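Local coordinates for protein aryl esterase (PDB 2Q0Q) that hydrolyses aryl esters and catalyses acyl transfer to alcohols in aqueous conditions, as an oligomeric enzyme of the SGNH hydrolase superfamily, at residues P139-P144 with K160-A165. Sequence-based numbering, arbitrary orientation.
Sequences PPPLAP and KTTELA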
# COMPACT_ATOMS: atom_id res chain seq x y z
N PRO G 139 -5.53 30.96 -12.21
CA PRO G 139 -6.76 31.12 -12.97
C PRO G 139 -7.54 32.31 -12.41
O PRO G 139 -7.26 32.77 -11.31
CB PRO G 139 -7.52 29.82 -12.69
CG PRO G 139 -7.10 29.47 -11.29
CD PRO G 139 -5.61 29.80 -11.30
N PRO G 140 -8.54 32.80 -13.15
CA PRO G 140 -9.39 33.86 -12.60
C PRO G 140 -10.32 33.33 -11.51
O PRO G 140 -10.68 32.14 -11.52
CB PRO G 140 -10.18 34.34 -13.81
CG PRO G 140 -10.17 33.26 -14.74
CD PRO G 140 -8.97 32.42 -14.50
N PRO G 141 -10.74 34.21 -10.59
CA PRO G 141 -11.65 33.77 -9.54
C PRO G 141 -12.94 33.20 -10.15
O PRO G 141 -13.41 33.68 -11.20
CB PRO G 141 -11.90 35.04 -8.73
CG PRO G 141 -10.69 35.90 -9.00
CD PRO G 141 -10.40 35.64 -10.45
N LEU G 142 -13.49 32.17 -9.50
CA LEU G 142 -14.80 31.67 -9.85
C LEU G 142 -15.87 32.74 -9.60
O LEU G 142 -15.63 33.76 -8.93
CB LEU G 142 -15.14 30.41 -9.03
CG LEU G 142 -14.29 29.18 -9.30
CD1 LEU G 142 -14.40 28.15 -8.19
CD2 LEU G 142 -14.63 28.54 -10.65
N ALA G 143 -17.05 32.49 -10.16
CA ALA G 143 -18.21 33.37 -9.98
C ALA G 143 -19.39 32.55 -9.48
O ALA G 143 -19.30 31.32 -9.39
CB ALA G 143 -18.53 34.02 -11.33
N PRO G 144 -20.50 33.21 -9.09
CA PRO G 144 -21.72 32.49 -8.74
C PRO G 144 -22.18 31.50 -9.82
O PRO G 144 -22.05 31.76 -11.02
CB PRO G 144 -22.74 33.60 -8.50
CG PRO G 144 -21.89 34.76 -8.02
CD PRO G 144 -20.64 34.66 -8.86
N LYS G 160 -11.60 30.78 -2.23
CA LYS G 160 -10.25 30.24 -2.39
C LYS G 160 -9.58 30.75 -3.66
O LYS G 160 -8.41 31.14 -3.64
CB LYS G 160 -10.28 28.70 -2.35
CG LYS G 160 -10.69 28.16 -1.00
CD LYS G 160 -10.88 26.67 -1.03
CE LYS G 160 -11.32 26.10 0.33
NZ LYS G 160 -11.55 24.65 0.36
N THR G 161 -10.31 30.79 -4.77
CA THR G 161 -9.72 31.20 -6.06
C THR G 161 -9.31 32.67 -6.06
O THR G 161 -8.39 33.04 -6.78
CB THR G 161 -10.64 30.95 -7.26
OG1 THR G 161 -11.91 31.59 -7.07
CG2 THR G 161 -10.86 29.45 -7.46
N THR G 162 -9.97 33.48 -5.25
CA THR G 162 -9.57 34.90 -5.13
C THR G 162 -8.17 35.05 -4.50
O THR G 162 -7.55 36.10 -4.61
CB THR G 162 -10.55 35.73 -4.28
OG1 THR G 162 -10.42 35.37 -2.89
CG2 THR G 162 -12.00 35.58 -4.75
N GLU G 163 -7.69 34.02 -3.81
CA GLU G 163 -6.37 34.03 -3.15
C GLU G 163 -5.23 33.44 -3.97
O GLU G 163 -4.07 33.53 -3.56
CB GLU G 163 -6.44 33.28 -1.82
CG GLU G 163 -7.50 33.84 -0.86
CD GLU G 163 -7.32 35.32 -0.62
OE1 GLU G 163 -8.31 36.09 -0.78
OE2 GLU G 163 -6.19 35.73 -0.27
N LEU G 164 -5.54 32.84 -5.12
CA LEU G 164 -4.51 32.08 -5.86
C LEU G 164 -3.49 33.00 -6.52
O LEU G 164 -2.31 32.67 -6.59
CB LEU G 164 -5.15 31.16 -6.88
CG LEU G 164 -5.96 30.02 -6.25
CD1 LEU G 164 -6.66 29.20 -7.30
CD2 LEU G 164 -5.08 29.15 -5.39
N ALA G 165 -3.91 34.17 -7.00
CA ALA G 165 -2.94 35.08 -7.55
C ALA G 165 -1.91 35.45 -6.48
O ALA G 165 -0.70 35.51 -6.75
CB ALA G 165 -3.61 36.33 -8.10
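The CB of Thr-161 is directed toward Pro-141 and Leu-142, and Thr-161 buries more of its surface in this contact than any other residue, 76 Å². CB lies 3.8 Å from Pro-141 CA. From there the two branches part. OG1 sits between the backbone N and the carbonyl carbon (chi1 56°), where it accepts a hydrogen bond from the backbone N-H of Leu-142; the N to OG1 distance is 3.0 Å and the angle at the hydrogen 158°, so the bond is fairly straight. The same hydroxyl donates to Glu-158 O, so OG1 is acceptor toward the loop and donor toward its own helix. CG2, anti to the carbonyl carbon, packs against the isopropyl end of Leu-142, 3.8 Å from CD1, the two side chains crossing at about a right angle. On the flanks, Thr-162 CG2 reaches Pro-141 CB at 4.0 Å, and Leu-164 CD1 meets Pro-139 CG, also at 4.0 Å. Leu-142 lies near, without touching, a probable Ser-11, His-195, Asp-192 triad. In this SGNH hydrolase fold, a type I turn from Thr-161 to Leu-164 links helices 157-161 and 164-175 and packs against the loop leaving strand 133-138 of the parallel sheet, while Ile-107 of helix 104-119 touches Leu-164.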